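Prophage MuSo2, 43 kDa tail protein (Shewanella oneidensis, PDB 3CDD) probably serves as a baseplate hub component in the tail of a Mu-like phage. Local coordinates at residues Leu119-Phe130 with Pro155-Ala163. Sequence-based numbering, arbitrary orientation.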
ATOM      1  N   LEU A 119     -32.861  16.162   5.101  1.00 27.51           N
ATOM      2  CA  LEU A 119     -31.532  16.103   4.531  1.00 27.17           C
ATOM      3  C   LEU A 119     -31.189  17.398   3.805  1.00 27.43           C
ATOM      4  O   LEU A 119     -30.049  17.888   3.891  1.00 27.69           O
ATOM      5  CB  LEU A 119     -31.431  14.913   3.560  1.00 27.25           C
ATOM      6  CG  LEU A 119     -30.136  14.700   2.752  1.00 28.88           C
ATOM      7  CD1 LEU A 119     -28.931  14.499   3.671  1.00 29.24           C
ATOM      8  CD2 LEU A 119     -30.275  13.547   1.754  1.00 26.74           C
ATOM      9  N   THR A 120     -32.160  17.943   3.079  1.00 27.05           N
ATOM     10  CA  THR A 120     -31.941  19.153   2.295  1.00 27.09           C
ATOM     11  C   THR A 120     -31.718  20.375   3.190  1.00 26.89           C
ATOM     12  O   THR A 120     -30.826  21.182   2.924  1.00 26.46           O
ATOM     13  CB  THR A 120     -33.081  19.411   1.249  1.00 27.58           C
ATOM     14  OG1 THR A 120     -33.139  18.316   0.330  1.00 28.23           O
ATOM     15  CG2 THR A 120     -32.837  20.719   0.448  1.00 26.26           C
ATOM     16  N   GLN A 121     -32.509  20.511   4.249  1.00 26.54           N
ATOM     17  CA  GLN A 121     -32.276  21.604   5.183  1.00 26.49           C
ATOM     18  C   GLN A 121     -30.903  21.490   5.853  1.00 26.20           C
ATOM     19  O   GLN A 121     -30.179  22.486   5.987  1.00 25.94           O
ATOM     20  CB  GLN A 121     -33.388  21.701   6.232  1.00 26.91           C
ATOM     21  CG  GLN A 121     -34.721  22.171   5.677  1.00 27.04           C
ATOM     22  CD  GLN A 121     -35.862  21.846   6.609  1.00 27.74           C
ATOM     23  OE1 GLN A 121     -35.956  20.730   7.125  1.00 26.32           O
ATOM     24  NE2 GLN A 121     -36.733  22.825   6.842  1.00 27.21           N
ATOM     25  N   ILE A 122     -30.528  20.283   6.261  1.00 26.22           N
ATOM     26  CA  ILE A 122     -29.216  20.110   6.882  1.00 26.33           C
ATOM     27  C   ILE A 122     -28.097  20.476   5.878  1.00 26.83           C
ATOM     28  O   ILE A 122     -27.188  21.237   6.202  1.00 26.67           O
ATOM     29  CB  ILE A 122     -29.046  18.701   7.531  1.00 26.00           C
ATOM     30  CG1 ILE A 122     -29.933  18.606   8.779  1.00 25.44           C
ATOM     31  CG2 ILE A 122     -27.574  18.430   7.871  1.00 25.24           C
ATOM     32  CD1 ILE A 122     -30.297  17.201   9.190  1.00 24.42           C
ATOM     33  N   ALA A 123     -28.199  19.964   4.655  1.00 28.00           N
ATOM     34  CA  ALA A 123     -27.179  20.196   3.624  1.00 28.79           C
ATOM     35  C   ALA A 123     -27.043  21.685   3.311  1.00 29.73           C
ATOM     36  O   ALA A 123     -25.924  22.166   3.154  1.00 30.62           O
ATOM     37  CB  ALA A 123     -27.470  19.379   2.357  1.00 28.16           C
ATOM     38  N   ASP A 124     -28.171  22.410   3.242  1.00 30.33           N
ATOM     39  CA  ASP A 124     -28.158  23.879   3.092  1.00 31.26           C
ATOM     40  C   ASP A 124     -27.322  24.550   4.191  1.00 31.16           C
ATOM     41  O   ASP A 124     -26.512  25.449   3.910  1.00 31.20           O
ATOM     42  CB  ASP A 124     -29.590  24.467   3.106  1.00 31.97           C
ATOM     43  CG  ASP A 124     -30.374  24.208   1.803  1.00 33.77           C
ATOM     44  OD1 ASP A 124     -29.786  23.785   0.792  1.00 37.23           O
ATOM     45  OD2 ASP A 124     -31.602  24.443   1.788  1.00 37.06           O
ATOM     46  N   ILE A 125     -27.516  24.100   5.436  1.00 30.79           N
ATOM     47  CA  ILE A 125     -26.785  24.631   6.598  1.00 30.52           C
ATOM     48  C   ILE A 125     -25.268  24.404   6.534  1.00 29.84           C
ATOM     49  O   ILE A 125     -24.495  25.364   6.553  1.00 29.24           O
ATOM     50  CB  ILE A 125     -27.342  24.090   7.955  1.00 30.89           C
ATOM     51  CG1 ILE A 125     -28.748  24.655   8.221  1.00 31.26           C
ATOM     52  CG2 ILE A 125     -26.395  24.489   9.111  1.00 31.39           C
ATOM     53  CD1 ILE A 125     -29.575  23.893   9.254  1.00 31.23           C
ATOM     54  N   VAL A 126     -24.843  23.140   6.445  1.00 28.97           N
ATOM     55  CA  VAL A 126     -23.407  22.825   6.499  1.00 28.47           C
ATOM     56  C   VAL A 126     -22.603  23.292   5.274  1.00 28.47           C
ATOM     57  O   VAL A 126     -21.399  23.473   5.374  1.00 27.93           O
ATOM     58  CB  VAL A 126     -23.133  21.325   6.834  1.00 28.54           C
ATOM     59  CG1 VAL A 126     -23.798  20.946   8.196  1.00 27.61           C
ATOM     60  CG2 VAL A 126     -23.603  20.402   5.694  1.00 27.82           C
ATOM     61  N   CYS A 127     -23.293  23.505   4.147  1.00 28.80           N
ATOM     62  CA  CYS A 127     -22.677  23.864   2.854  1.00 28.80           C
ATOM     63  C   CYS A 127     -22.459  25.362   2.686  1.00 28.78           C
ATOM     64  O   CYS A 127     -21.528  25.786   1.986  1.00 27.76           O
ATOM     65  CB  CYS A 127     -23.551  23.373   1.697  1.00 28.88           C
ATOM     66  SG  CYS A 127     -23.290  21.641   1.261  1.00 31.12           S
ATOM     67  N   LYS A 128     -23.331  26.147   3.330  1.00 28.31           N
ATOM     68  CA  LYS A 128     -23.387  27.594   3.167  1.00 29.03           C
ATOM     69  C   LYS A 128     -22.070  28.336   3.453  1.00 28.96           C
ATOM     70  O   LYS A 128     -21.656  29.128   2.620  1.00 29.82           O
ATOM     71  CB  LYS A 128     -24.548  28.187   3.994  1.00 28.97           C
ATOM     72  CG  LYS A 128     -24.675  29.699   3.916  1.00 30.44           C
ATOM     73  CD  LYS A 128     -26.120  30.120   4.105  1.00 32.17           C
ATOM     74  CE  LYS A 128     -26.300  31.594   3.832  1.00 33.58           C
ATOM     75  NZ  LYS A 128     -26.392  32.370   5.106  1.00 34.53           N
ATOM     76  N   PRO A 129     -21.403  28.085   4.612  1.00 28.79           N
ATOM     77  CA  PRO A 129     -20.161  28.852   4.868  1.00 28.41           C
ATOM     78  C   PRO A 129     -19.036  28.517   3.866  1.00 28.20           C
ATOM     79  O   PRO A 129     -18.058  29.261   3.767  1.00 27.21           O
ATOM     80  CB  PRO A 129     -19.762  28.423   6.289  1.00 28.43           C
ATOM     81  CG  PRO A 129     -20.400  27.111   6.484  1.00 28.56           C
ATOM     82  CD  PRO A 129     -21.691  27.140   5.712  1.00 28.54           C
ATOM     83  N   PHE A 130     -19.192  27.408   3.135  1.00 27.76           N
ATOM     84  CA  PHE A 130     -18.260  27.050   2.066  1.00 27.50           C
ATOM     85  C   PHE A 130     -18.683  27.660   0.715  1.00 28.47           C
ATOM     86  O   PHE A 130     -17.984  27.492  -0.303  1.00 28.69           O
ATOM     87  CB  PHE A 130     -18.155  25.542   1.930  1.00 26.39           C
ATOM     88  CG  PHE A 130     -17.621  24.830   3.159  1.00 25.76           C
ATOM     89  CD1 PHE A 130     -18.498  24.247   4.087  1.00 23.25           C
ATOM     90  CD2 PHE A 130     -16.253  24.685   3.359  1.00 22.49           C
ATOM     91  CE1 PHE A 130     -18.006  23.545   5.203  1.00 20.02           C
ATOM     92  CE2 PHE A 130     -15.759  23.998   4.477  1.00 23.39           C
ATOM     93  CZ  PHE A 130     -16.647  23.426   5.408  1.00 20.66           C
ATOM     94  N   PRO A 155     -18.772  17.891   6.746  1.00 26.49           N
ATOM     95  CA  PRO A 155     -20.057  18.035   6.054  1.00 26.23           C
ATOM     96  C   PRO A 155     -20.404  16.840   5.145  1.00 26.24           C
ATOM     97  O   PRO A 155     -21.549  16.360   5.169  1.00 25.17           O
ATOM     98  CB  PRO A 155     -19.856  19.311   5.227  1.00 26.66           C
ATOM     99  CG  PRO A 155     -18.893  20.098   6.022  1.00 26.56           C
ATOM    100  CD  PRO A 155     -17.930  19.089   6.556  1.00 26.08           C
ATOM    101  N   HIS A 156     -19.430  16.339   4.382  1.00 26.56           N
ATOM    102  CA  HIS A 156     -19.672  15.129   3.570  1.00 27.38           C
ATOM    103  C   HIS A 156     -20.014  13.862   4.365  1.00 28.18           C
ATOM    104  O   HIS A 156     -20.958  13.146   4.010  1.00 29.01           O
ATOM    105  CB  HIS A 156     -18.529  14.824   2.592  1.00 27.75           C
ATOM    106  CG  HIS A 156     -18.804  13.636   1.728  1.00 28.78           C
ATOM    107  ND1 HIS A 156     -18.112  12.452   1.850  1.00 31.16           N
ATOM    108  CD2 HIS A 156     -19.729  13.436   0.759  1.00 28.26           C
ATOM    109  CE1 HIS A 156     -18.582  11.581   0.971  1.00 32.10           C
ATOM    110  NE2 HIS A 156     -19.561  12.157   0.295  1.00 30.30           N
ATOM    111  N   GLU A 157     -19.260  13.561   5.416  1.00 28.19           N
ATOM    112  CA  GLU A 157     -19.562  12.386   6.236  1.00 28.84           C
ATOM    113  C   GLU A 157     -20.944  12.447   6.878  1.00 28.89           C
ATOM    114  O   GLU A 157     -21.633  11.416   6.978  1.00 29.52           O
ATOM    115  CB  GLU A 157     -18.540  12.209   7.352  1.00 28.99           C
ATOM    116  CG  GLU A 157     -17.204  11.749   6.902  1.00 30.88           C
ATOM    117  CD  GLU A 157     -16.159  11.852   8.017  1.00 34.82           C
ATOM    118  OE1 GLU A 157     -16.269  12.748   8.895  1.00 32.11           O
ATOM    119  OE2 GLU A 157     -15.225  11.016   8.009  1.00 38.12           O
ATOM    120  N   LEU A 158     -21.350  13.633   7.327  1.00 28.39           N
ATOM    121  CA  LEU A 158     -22.688  13.790   7.890  1.00 28.65           C
ATOM    122  C   LEU A 158     -23.767  13.594   6.834  1.00 28.47           C
ATOM    123  O   LEU A 158     -24.715  12.834   7.036  1.00 28.51           O
ATOM    124  CB  LEU A 158     -22.869  15.150   8.552  1.00 28.71           C
ATOM    125  CG  LEU A 158     -24.307  15.489   8.937  1.00 29.43           C
ATOM    126  CD1 LEU A 158     -24.759  14.592  10.079  1.00 30.52           C
ATOM    127  CD2 LEU A 158     -24.446  16.966   9.310  1.00 29.07           C
ATOM    128  N   LEU A 159     -23.615  14.273   5.705  1.00 28.05           N
ATOM    129  CA  LEU A 159     -24.619  14.218   4.651  1.00 27.52           C
ATOM    130  C   LEU A 159     -24.719  12.825   4.074  1.00 27.81           C
ATOM    131  O   LEU A 159     -25.817  12.362   3.763  1.00 27.98           O
ATOM    132  CB  LEU A 159     -24.348  15.278   3.575  1.00 26.79           C
ATOM    133  CG  LEU A 159     -24.464  16.714   4.134  1.00 26.75           C
ATOM    134  CD1 LEU A 159     -24.051  17.807   3.126  1.00 26.32           C
ATOM    135  CD2 LEU A 159     -25.880  16.987   4.701  1.00 25.61           C
ATOM    136  N   ALA A 160     -23.581  12.141   3.957  1.00 27.83           N
ATOM    137  CA  ALA A 160     -23.552  10.799   3.390  1.00 28.06           C
ATOM    138  C   ALA A 160     -24.276   9.797   4.301  1.00 28.00           C
ATOM    139  O   ALA A 160     -25.055   8.980   3.812  1.00 27.97           O
ATOM    140  CB  ALA A 160     -22.100  10.352   3.082  1.00 28.15           C
ATOM    141  N   ARG A 161     -24.061   9.875   5.613  1.00 28.28           N
ATOM    142  CA  ARG A 161     -24.795   8.982   6.523  1.00 29.35           C
ATOM    143  C   ARG A 161     -26.317   9.240   6.536  1.00 29.22           C
ATOM    144  O   ARG A 161     -27.117   8.302   6.487  1.00 29.53           O
ATOM    145  CB  ARG A 161     -24.190   8.906   7.932  1.00 29.46           C
ATOM    146  CG  ARG A 161     -24.043  10.204   8.727  1.00 30.33           C
ATOM    147  CD  ARG A 161     -23.656   9.839  10.177  1.00 30.40           C
ATOM    148  NE  ARG A 161     -23.406  10.967  11.081  1.00 29.63           N
ATOM    149  CZ  ARG A 161     -24.307  11.482  11.918  1.00 33.70           C
ATOM    150  NH1 ARG A 161     -25.549  10.996  11.959  1.00 33.62           N
ATOM    151  NH2 ARG A 161     -23.975  12.489  12.725  1.00 32.20           N
ATOM    152  N   LEU A 162     -26.708  10.502   6.542  1.00 29.07           N
ATOM    153  CA  LEU A 162     -28.120  10.865   6.385  1.00 29.30           C
ATOM    154  C   LEU A 162     -28.705  10.340   5.060  1.00 29.29           C
ATOM    155  O   LEU A 162     -29.789   9.741   5.049  1.00 28.67           O
ATOM    156  CB  LEU A 162     -28.293  12.388   6.488  1.00 28.91           C
ATOM    157  CG  LEU A 162     -27.848  13.079   7.792  1.00 28.95           C
ATOM    158  CD1 LEU A 162     -28.085  14.589   7.689  1.00 28.78           C
ATOM    159  CD2 LEU A 162     -28.544  12.532   9.024  1.00 26.50           C
ATOM    160  N   ALA A 163     -27.982  10.579   3.959  1.00 29.29           N
ATOM    161  CA  ALA A 163     -28.381  10.123   2.626  1.00 29.66           C
ATOM    162  C   ALA A 163     -28.722   8.631   2.622  1.00 30.57           C
ATOM    163  O   ALA A 163     -29.679   8.192   1.973  1.00 30.80           O
ATOM    164  CB  ALA A 163     -27.273  10.415   1.609  1.00 28.75           C
TER
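Phe130, in the 3-10 turn that follows helix 119-127, meets Pro155 at the start of helix 155-163: Phe130 CE1 lies 3.7 Å from Pro155 CG, the proline approaching the ring obliquely and the two side chains crossing at about a right angle. In the plane of the aromatic ring, the carbonyl oxygens Val126 O and Cys127 O lie at its edge. The ring also touches Leu102 of helix 100-104 and makes an edge-to-face contact with Tyr249 of a neighbouring subunit, so this end of the pair reaches the subunit interface.

The rest is a worked example of antiparallel helix packing: the axes of the short segments 119-127 and 155-163 come within 10.4 Å of each other, at an angle of 176°. Leu159 is a knob set into a hole formed by Leu119, Ala123, Val126 and Cys127. Its CG lies beside the backbone N (chi1 -64°). Both methyls rest on the small Ala123, CD2 3.6 Å from Ala123 CA, and CD1 also reaches Val126 CG2 at 3.7 Å. Further along, Leu119, whose CG points away from its backbone N (chi1 176°), swings CD1 to 3.6 Å from Leu162 CB as the two side chains slide past each other. Ile122 uses two methyls: CG2 lies against Leu158 CD2 and also touches Leu159, and CD1 meets Leu162 CD1 at 3.7 Å. Phe114 of strand 113-115 touches Ile122, Val126 and Leu158 alike, while Val134 of strand 134-136 packs on Ala123 and Cys127.

No hydrogen bond or salt bridge links the helices, and every touching residue is buried. The pairing within this gp44-like second domain therefore rests on hydrophobic burial and the fit of knob to hole.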